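Local atomic coordinates of vascular endothelial cadherin (PDB entry 3PPE), a protein that mediates calcium-dependent, mainly homophilic adhesion between endothelial cells, this piece being its two outermost extracellular cadherin domains, EC1 and EC2. Residues Leu61-Lys66 with Ala131-Val136; Asn100-Val105 with Glu191-Thr196; His139-Tyr144 with Lys183-Leu188. All coordinates share one frame; numbering follows the deposited sequence.

Interaction 1 (Leu61-Lys66 with Ala131-Val136); sequences LDREKK and ADDPTV. With CA (calcium ion), chain C; CA (calcium ion), chain E; CA (calcium ion), chain D.
In the calcium-binding linker between EC1 and EC2, Glu64 of the cadherin LDRE motif meets Asp132 of the second domain through a shared metal. The calcium ion of chain E is gripped by both Glu64 oxygens, with OE2 at 2.5 Å, and by Asp132 OD1 at 2.4 Å. The two carboxylate planes are 84° apart. Glutamate suits this place because it carries two oxygens on two methylenes, folded back at CD (chi2 73°): OE1 bridges the calcium ions of chains C and E, the former also bound by Asp62 OD1. Asp132, in turn, offers OD2 to the calcium ion of chain D.

Arg63 NH2 donates to Glu64 OE2 at 2.9 Å in a salt bridge; OE2 accepts on its anti lone pair and lies somewhat out of the guanidinium plane. The strongest polar partner of Arg63, Asp96, lies in the linker. Asp133 lays its CB over the centre of one guanidinium face, 3.7 Å above the plane, while Ala131 O sits at the edge, 3.0 Å from Arg63 NH2. A water accepting from Arg63 NH1 and donating to Asp133 OD1 links the two side chains.

No clear direct hydrogen bond joins the segments. Glu64 OE2 and Asp132 OD1, 3.5 Å apart, would be expected to repel without metal; the calcium ion of chain E, probably with help from the Arg63 charge, offsets that repulsion and bridges them, consistent with calcium rigidifying the connection between the domains.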
loop_
_atom_site.group_PDB
_atom_site.type_symbol
_atom_site.label_atom_id
_atom_site.label_comp_id
_atom_site.label_asym_id
_atom_site.label_seq_id
_atom_site.Cartn_x
_atom_site.Cartn_y
_atom_site.Cartn_z
ATOM N N LEU A 61 7.419 5.835 -10.750
ATOM C CA LEU A 61 6.485 6.842 -11.201
ATOM C C LEU A 61 6.908 8.287 -10.798
ATOM O O LEU A 61 7.472 8.511 -9.738
ATOM C CB LEU A 61 5.093 6.529 -10.621
ATOM C CG LEU A 61 4.525 5.137 -10.946
ATOM C CD1 LEU A 61 3.285 4.854 -10.095
ATOM C CD2 LEU A 61 4.255 5.011 -12.457
ATOM N N ASP A 62 6.590 9.247 -11.643
ATOM C CA ASP A 62 6.864 10.636 -11.339
ATOM C C ASP A 62 5.544 11.352 -11.377
ATOM O O ASP A 62 4.980 11.517 -12.444
ATOM C CB ASP A 62 7.800 11.194 -12.412
ATOM C CG ASP A 62 8.170 12.658 -12.184
ATOM O OD1 ASP A 62 7.790 13.269 -11.153
ATOM O OD2 ASP A 62 8.859 13.182 -13.063
ATOM N N ARG A 63 5.034 11.766 -10.219
ATOM C CA ARG A 63 3.771 12.533 -10.172
ATOM C C ARG A 63 3.814 13.803 -11.047
ATOM O O ARG A 63 2.794 14.226 -11.605
ATOM C CB ARG A 63 3.402 12.891 -8.720
ATOM C CG ARG A 63 1.968 13.359 -8.530
ATOM C CD ARG A 63 1.888 14.305 -7.320
ATOM N NE ARG A 63 2.635 15.558 -7.596
ATOM C CZ ARG A 63 2.114 16.594 -8.262
ATOM N NH1 ARG A 63 0.882 16.534 -8.709
ATOM N NH2 ARG A 63 2.845 17.667 -8.533
ATOM N N GLU A 64 4.988 14.385 -11.194
ATOM C CA GLU A 64 5.112 15.609 -11.991
ATOM C C GLU A 64 5.014 15.363 -13.505
ATOM O O GLU A 64 4.814 16.298 -14.271
ATOM C CB GLU A 64 6.403 16.367 -11.643
ATOM C CG GLU A 64 6.315 17.145 -10.323
ATOM C CD GLU A 64 6.336 16.288 -9.083
ATOM O OE1 GLU A 64 7.260 15.449 -8.900
ATOM O OE2 GLU A 64 5.433 16.462 -8.236
ATOM N N LYS A 65 5.130 14.098 -13.921
ATOM C CA LYS A 65 4.863 13.690 -15.311
ATOM C C LYS A 65 3.383 13.322 -15.489
ATOM O O LYS A 65 2.711 13.805 -16.407
ATOM C CB LYS A 65 5.658 12.426 -15.563
ATOM C CG LYS A 65 6.548 12.427 -16.770
ATOM C CD LYS A 65 7.828 13.231 -16.476
ATOM C CE LYS A 65 9.020 12.670 -17.262
ATOM N NZ LYS A 65 9.887 13.781 -17.762
ATOM N N LYS A 66 2.874 12.439 -14.611
ATOM C CA LYS A 66 1.446 12.062 -14.644
ATOM C C LYS A 66 0.977 11.788 -13.239
ATOM O O LYS A 66 1.601 11.018 -12.527
ATOM C CB LYS A 66 1.233 10.829 -15.520
ATOM C CG LYS A 66 -0.260 10.507 -15.734
ATOM C CD LYS A 66 -0.446 9.697 -16.998
ATOM C CE LYS A 66 -1.860 9.127 -17.061
ATOM N NZ LYS A 66 -2.913 10.174 -17.228
ATOM N N ALA A 131 7.067 22.721 -8.491
ATOM C CA ALA A 131 6.333 21.733 -9.283
ATOM C C ALA A 131 5.630 20.630 -8.456
ATOM O O ALA A 131 4.860 19.835 -9.000
ATOM C CB ALA A 131 7.276 21.110 -10.292
ATOM N N ASP A 132 5.891 20.579 -7.158
ATOM C CA ASP A 132 5.221 19.617 -6.286
ATOM C C ASP A 132 3.734 19.934 -6.135
ATOM O O ASP A 132 3.235 20.955 -6.643
ATOM C CB ASP A 132 5.944 19.463 -4.932
ATOM C CG ASP A 132 7.336 18.919 -5.103
ATOM O OD1 ASP A 132 7.464 17.936 -5.837
ATOM O OD2 ASP A 132 8.332 19.475 -4.557
ATOM N N ASP A 133 3.023 19.058 -5.433
ATOM C CA ASP A 133 1.575 19.169 -5.312
ATOM C C ASP A 133 1.186 20.197 -4.255
ATOM O O ASP A 133 1.547 20.064 -3.086
ATOM C CB ASP A 133 0.959 17.809 -4.975
ATOM C CG ASP A 133 -0.555 17.819 -5.053
ATOM O OD1 ASP A 133 -1.155 16.727 -5.131
ATOM O OD2 ASP A 133 -1.146 18.920 -5.038
ATOM N N PRO A 134 0.451 21.222 -4.674
ATOM C CA PRO A 134 0.153 22.363 -3.805
ATOM C C PRO A 134 -0.951 22.037 -2.804
ATOM O O PRO A 134 -1.312 22.885 -1.987
ATOM C CB PRO A 134 -0.329 23.430 -4.789
ATOM C CG PRO A 134 -0.898 22.658 -5.922
ATOM C CD PRO A 134 -0.053 21.422 -6.043
ATOM N N THR A 135 -1.478 20.819 -2.872
ATOM C CA THR A 135 -2.523 20.383 -1.954
ATOM C C THR A 135 -1.954 19.503 -0.847
ATOM O O THR A 135 -2.677 19.072 0.051
ATOM C CB THR A 135 -3.636 19.613 -2.689
ATOM O OG1 THR A 135 -3.105 18.393 -3.221
ATOM C CG2 THR A 135 -4.203 20.452 -3.825
ATOM N N VAL A 136 -0.653 19.239 -0.919
ATOM C CA VAL A 136 0.021 18.436 0.093
ATOM C C VAL A 136 0.667 19.395 1.088
ATOM O O VAL A 136 0.802 20.588 0.817
ATOM C CB VAL A 136 0.960 17.396 -0.544
ATOM C CG1 VAL A 136 1.495 16.442 0.515
ATOM C CG2 VAL A 136 0.236 16.632 -1.642
HETATM CA CA CA C . 8.701 13.659 -9.113
HETATM CA CA CA E . 6.720 15.657 -6.221
HETATM CA CA CA D . 8.736 21.420 -3.284
HETATM O O HOH W 1 -1.462 15.267 -7.560
HETATM O O HOH W 2 1.349 20.029 -9.412
HETATM O O HOH W 3 10.236 15.370 -9.995
#

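Interaction 2 (Asn100-Val105 with Glu191-Thr196); sequences NAPIFV and ESSTAT. With CA (calcium ion), chain D.
A backbone carbonyl oxygen beside an aromatic edge is the striking feature here: Ser193 O lies near the plane of the Phe104 ring, 3.3 Å from its CE1, its C=O bond passing the edge rather than pointing at it. The polarised ring hydrogens may favour an oxygen there. The same ring has Ala195 over one face. Ala195 CB stands 4.0 Å from the ring centroid, displaced toward the rim on the CG side, in a CH-pi contact. Alanine's single methyl lets the strand backbone come close to the ring. Chi1 of Phe104 (-79°) sets CG beside the backbone N. The side chain touches Val126 and Ala128 of one EC2 sheet and Val180 and Ala182 of the other.

Polar links tie the backbones just ahead of the ring. Ser193 OG donates to Pro102 O; the modelled 2.5 Å is very short, so its exact length is doubtful. Serine suits the spot because its hydroxyl, one carbon from the chain, can supply a donor to this carbonyl. Phe104 N makes a weak bond of 3.4 Å to Ser192 O. At the start of the segment, Asn100 O binds the calcium ion of chain D at 2.3 Å.

The NAPIF sequence thus leads from interdomain calcium into the hydrophobic core of EC2, with the phenylalanine inserted between the two sheets, as expected for the DxNDNAPxF linker and first strand of a Greek-key cadherin domain.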
loop_
_atom_site.group_PDB
_atom_site.type_symbol
_atom_site.label_atom_id
_atom_site.label_comp_id
_atom_site.label_asym_id
_atom_site.label_seq_id
_atom_site.Cartn_x
_atom_site.Cartn_y
_atom_site.Cartn_z
ATOM N N ASN A 100 10.827 18.627 -5.672
ATOM C CA ASN A 100 11.102 19.800 -6.471
ATOM C C ASN A 100 11.315 21.030 -5.605
ATOM O O ASN A 100 10.629 21.247 -4.584
ATOM C CB ASN A 100 9.992 20.064 -7.520
ATOM C CG ASN A 100 9.864 18.931 -8.541
ATOM O OD1 ASN A 100 9.172 17.945 -8.293
ATOM N ND2 ASN A 100 10.561 19.041 -9.663
ATOM N N ALA A 101 12.274 21.841 -6.006
ATOM C CA ALA A 101 12.496 23.129 -5.330
ATOM C C ALA A 101 11.762 24.227 -6.141
ATOM O O ALA A 101 11.429 24.031 -7.321
ATOM C CB ALA A 101 13.998 23.416 -5.209
ATOM N N PRO A 102 11.436 25.357 -5.504
ATOM C CA PRO A 102 10.860 26.465 -6.301
ATOM C C PRO A 102 11.888 27.013 -7.267
ATOM O O PRO A 102 13.112 27.102 -6.925
ATOM C CB PRO A 102 10.479 27.515 -5.237
ATOM C CG PRO A 102 10.450 26.692 -3.914
ATOM C CD PRO A 102 11.561 25.710 -4.079
ATOM N N ILE A 103 11.431 27.339 -8.479
ATOM C CA ILE A 103 12.323 27.910 -9.499
ATOM C C ILE A 103 11.728 29.223 -9.976
ATOM O O ILE A 103 10.537 29.310 -10.257
ATOM C CB ILE A 103 12.558 26.938 -10.708
ATOM C CG1 ILE A 103 13.237 25.630 -10.259
ATOM C CG2 ILE A 103 13.450 27.573 -11.793
ATOM C CD1 ILE A 103 12.819 24.477 -11.126
ATOM N N PHE A 104 12.547 30.270 -10.044
ATOM C CA PHE A 104 12.016 31.566 -10.464
ATOM C C PHE A 104 11.429 31.525 -11.856
ATOM O O PHE A 104 11.809 30.666 -12.646
ATOM C CB PHE A 104 13.064 32.644 -10.295
ATOM C CG PHE A 104 13.179 33.097 -8.869
ATOM C CD1 PHE A 104 14.154 32.561 -8.037
ATOM C CD2 PHE A 104 12.258 34.018 -8.347
ATOM C CE1 PHE A 104 14.268 32.985 -6.682
ATOM C CE2 PHE A 104 12.345 34.420 -6.998
ATOM C CZ PHE A 104 13.373 33.893 -6.182
ATOM N N VAL A 105 10.516 32.441 -12.164
ATOM C CA VAL A 105 9.893 32.450 -13.491
ATOM C C VAL A 105 10.706 33.231 -14.544
ATOM O O VAL A 105 10.427 33.113 -15.722
ATOM C CB VAL A 105 8.408 32.920 -13.476
ATOM C CG1 VAL A 105 7.543 32.005 -12.603
ATOM C CG2 VAL A 105 8.286 34.384 -13.028
ATOM N N GLU A 191 18.949 25.615 -7.264
ATOM C CA GLU A 191 19.162 26.507 -8.398
ATOM C C GLU A 191 18.557 25.775 -9.592
ATOM O O GLU A 191 19.151 24.836 -10.123
ATOM C CB GLU A 191 20.614 26.887 -8.695
ATOM C CG GLU A 191 21.236 27.815 -7.665
ATOM C CD GLU A 191 21.748 27.072 -6.446
ATOM O OE1 GLU A 191 21.651 25.828 -6.422
ATOM O OE2 GLU A 191 22.249 27.734 -5.513
ATOM N N SER A 192 17.373 26.209 -10.008
ATOM C CA SER A 192 17.194 27.555 -10.540
ATOM C C SER A 192 16.581 28.484 -9.497
ATOM O O SER A 192 15.775 29.354 -9.825
ATOM C CB SER A 192 16.320 27.523 -11.795
ATOM O OG SER A 192 17.113 27.489 -12.969
ATOM N N SER A 193 16.969 28.292 -8.240
ATOM C CA SER A 193 16.197 28.804 -7.114
ATOM C C SER A 193 16.705 30.174 -6.675
ATOM O O SER A 193 16.332 30.674 -5.614
ATOM C CB SER A 193 16.247 27.824 -5.940
ATOM O OG SER A 193 15.413 26.703 -6.176
ATOM N N THR A 194 17.558 30.776 -7.499
ATOM C CA THR A 194 17.949 32.169 -7.314
ATOM C C THR A 194 17.616 33.002 -8.546
ATOM O O THR A 194 17.465 32.470 -9.646
ATOM C CB THR A 194 19.453 32.297 -7.010
ATOM O OG1 THR A 194 20.212 31.832 -8.132
ATOM C CG2 THR A 194 19.820 31.480 -5.781
ATOM N N ALA A 195 17.503 34.313 -8.355
ATOM C CA ALA A 195 17.390 35.242 -9.473
ATOM C C ALA A 195 17.931 36.620 -9.101
ATOM O O ALA A 195 18.271 36.872 -7.945
ATOM C CB ALA A 195 15.944 35.346 -9.933
ATOM N N THR A 196 18.009 37.506 -10.088
ATOM C CA THR A 196 18.470 38.876 -9.858
ATOM C C THR A 196 17.320 39.821 -10.058
ATOM O O THR A 196 16.492 39.644 -10.975
ATOM C CB THR A 196 19.602 39.239 -10.885
ATOM O OG1 THR A 196 20.658 38.280 -10.774
ATOM C CG2 THR A 196 20.213 40.613 -10.658
HETATM CA CA CA D . 8.736 21.420 -3.284
#

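Interaction 3 (His139-Tyr144 with Lys183-Leu188); sequences HATVTY and KDALGL. With CA (calcium ion), chain D.
Lys183 and Thr143 join the edge strand 142-148 to strand 175-184 by a loose pair of bent backbone hydrogen bonds: Thr143 N donates to Lys183 O at 3.1 Å, and Lys183 N donates back to Thr143 O at 3.0 Å. Lys183 O is gripped a second time, by Thr143 OG1 at 2.6 Å. The hydroxyl approaches in the carbonyl plane, whereas the amide comes from above it, 52° out. Threonine can do this because its OG1 stands between its own N and carbonyl carbon (chi1 69°). A water then accepts from Lys183 NZ and donates to Thr143 OG1 and Asp184 O.

Asp184 faces the metal. Its OD1 binds the calcium ion of chain D at 2.6 Å, and His139 supplies its backbone O to the same ion at 2.3 Å; the imidazole is used differently, ND1 being hydrogen-bonded to Asp96. The other carboxylate oxygen, Asp184 OD2, accepts from Leu188 N at 2.8 Å and more weakly from the amides of Leu186 and Gly187, so the turn holds the ligand in place.

Ala185 follows, its methyl packing on Thr141 CB and CG2, both 3.8 Å from Ala185 CB, at an exposed turn. One methyl of Leu186, CD2, just reaches His139 CD2 at 4.1 Å. Gly187 closes the type I turn begun at Asp184 with a positive phi of 110°, at which a CB would jam against the carbonyl of Leu186. Leu188 then returns its amide to Asp184. A strand end and a tight turn supplying a calcium ligand are characteristic of the linker-facing end of a cadherin domain.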
loop_
_atom_site.group_PDB
_atom_site.type_symbol
_atom_site.label_atom_id
_atom_site.label_comp_id
_atom_site.label_asym_id
_atom_site.label_seq_id
_atom_site.Cartn_x
_atom_site.Cartn_y
_atom_site.Cartn_z
ATOM N N HIS A 139 4.421 21.190 0.354
ATOM C CA HIS A 139 5.333 20.682 -0.663
ATOM C C HIS A 139 5.615 21.738 -1.727
ATOM O O HIS A 139 6.714 21.795 -2.282
ATOM C CB HIS A 139 4.761 19.421 -1.313
ATOM C CG HIS A 139 4.928 18.184 -0.485
ATOM N ND1 HIS A 139 4.784 16.916 -1.003
ATOM C CD2 HIS A 139 5.229 18.024 0.825
ATOM C CE1 HIS A 139 4.987 16.027 -0.048
ATOM N NE2 HIS A 139 5.259 16.673 1.072
ATOM N N ALA A 140 4.619 22.571 -2.007
ATOM C CA ALA A 140 4.752 23.609 -3.012
ATOM C C ALA A 140 4.586 24.979 -2.335
ATOM O O ALA A 140 4.198 25.968 -2.971
ATOM C CB ALA A 140 3.713 23.413 -4.061
ATOM N N THR A 141 4.861 25.044 -1.044
ATOM C CA THR A 141 4.805 26.282 -0.323
ATOM C C THR A 141 6.144 27.004 -0.546
ATOM O O THR A 141 7.186 26.494 -0.138
ATOM C CB THR A 141 4.638 26.032 1.191
ATOM O OG1 THR A 141 3.385 25.387 1.435
ATOM C CG2 THR A 141 4.623 27.352 1.954
ATOM N N VAL A 142 6.121 28.197 -1.141
ATOM C CA VAL A 142 7.353 28.891 -1.523
ATOM C C VAL A 142 7.611 30.004 -0.506
ATOM O O VAL A 142 6.689 30.711 -0.117
ATOM C CB VAL A 142 7.229 29.511 -2.930
ATOM C CG1 VAL A 142 8.556 30.215 -3.352
ATOM C CG2 VAL A 142 6.748 28.459 -4.034
ATOM N N THR A 143 8.864 30.157 -0.091
ATOM C CA THR A 143 9.319 31.256 0.769
ATOM C C THR A 143 10.513 31.946 0.073
ATOM O O THR A 143 11.151 31.357 -0.790
ATOM C CB THR A 143 9.759 30.757 2.208
ATOM O OG1 THR A 143 10.952 29.995 2.094
ATOM C CG2 THR A 143 8.695 29.898 2.836
ATOM N N TYR A 144 10.785 33.202 0.413
ATOM C CA TYR A 144 11.763 34.001 -0.316
ATOM C C TYR A 144 12.722 34.679 0.667
ATOM O O TYR A 144 12.307 35.073 1.741
ATOM C CB TYR A 144 11.029 35.097 -1.104
ATOM C CG TYR A 144 10.075 34.600 -2.175
ATOM C CD1 TYR A 144 8.743 34.327 -1.875
ATOM C CD2 TYR A 144 10.525 34.367 -3.475
ATOM C CE1 TYR A 144 7.843 33.855 -2.867
ATOM C CE2 TYR A 144 9.616 33.892 -4.502
ATOM C CZ TYR A 144 8.303 33.668 -4.179
ATOM O OH TYR A 144 7.432 33.205 -5.126
ATOM N N LYS A 183 12.689 28.903 -1.725
ATOM C CA LYS A 183 12.892 27.697 -0.930
ATOM C C LYS A 183 11.592 27.247 -0.271
ATOM O O LYS A 183 11.007 27.973 0.531
ATOM C CB LYS A 183 13.967 27.931 0.133
ATOM C CG LYS A 183 14.056 26.831 1.177
ATOM C CD LYS A 183 15.297 26.989 2.042
ATOM C CE LYS A 183 15.265 28.294 2.820
ATOM N NZ LYS A 183 14.675 28.118 4.175
ATOM N N ASP A 184 11.147 26.042 -0.615
ATOM C CA ASP A 184 9.872 25.529 -0.130
ATOM C C ASP A 184 9.933 25.221 1.362
ATOM O O ASP A 184 11.015 25.094 1.936
ATOM C CB ASP A 184 9.466 24.277 -0.910
ATOM C CG ASP A 184 10.265 23.053 -0.504
ATOM O OD1 ASP A 184 10.284 22.070 -1.275
ATOM O OD2 ASP A 184 10.875 23.075 0.586
ATOM N N ALA A 185 8.766 25.101 1.985
ATOM C CA ALA A 185 8.658 25.194 3.436
ATOM C C ALA A 185 9.367 24.029 4.118
ATOM O O ALA A 185 9.606 24.055 5.325
ATOM C CB ALA A 185 7.198 25.249 3.858
ATOM N N LEU A 186 9.701 23.007 3.335
ATOM C CA LEU A 186 10.408 21.843 3.856
ATOM C C LEU A 186 11.912 21.968 3.639
ATOM O O LEU A 186 12.686 21.123 4.087
ATOM C CB LEU A 186 9.887 20.563 3.201
ATOM C CG LEU A 186 8.512 20.076 3.662
ATOM C CD1 LEU A 186 7.406 20.894 3.012
ATOM C CD2 LEU A 186 8.337 18.595 3.360
ATOM N N GLY A 187 12.319 23.029 2.949
ATOM C CA GLY A 187 13.704 23.461 2.962
ATOM C C GLY A 187 14.398 23.220 1.635
ATOM O O GLY A 187 15.600 23.451 1.501
ATOM N N LEU A 188 13.637 22.753 0.651
ATOM C CA LEU A 188 14.206 22.332 -0.624
ATOM C C LEU A 188 14.652 23.532 -1.451
ATOM O O LEU A 188 13.831 24.338 -1.888
ATOM C CB LEU A 188 13.194 21.498 -1.413
ATOM C CG LEU A 188 13.721 20.202 -2.029
ATOM C CD1 LEU A 188 14.469 19.376 -0.996
ATOM C CD2 LEU A 188 12.585 19.399 -2.645
HETATM CA CA CA D . 8.736 21.420 -3.284
HETATM O O HOH W 4 11.766 27.563 3.797
#

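The three contacts converge on the calcium ion of chain D: interaction 1 gives it Asp132 OD2, interaction 2 Asn100 O, and interaction 3 His139 O and Asp184 OD1, while Asn98 and Asp130 complete its protein ligands. Interactions 2 and 3 are closest, their centres about 11 Å apart, and share the sheet in which strands 175-184 and 194-202 are neighbours; Pro102 CG packs 3.4 Å from Asp184 N. Between interactions 1 and 2, centres about 17 Å apart, Asn100 N probably donates to Asp132 OD2 at 2.9 Å. Interactions 1 and 3, about 14 Å between centres, touch where Asp132 CB lies 3.6 Å from His139 O. Interaction 1 alone spans both domains, carrying the row of calcium ions toward EC1.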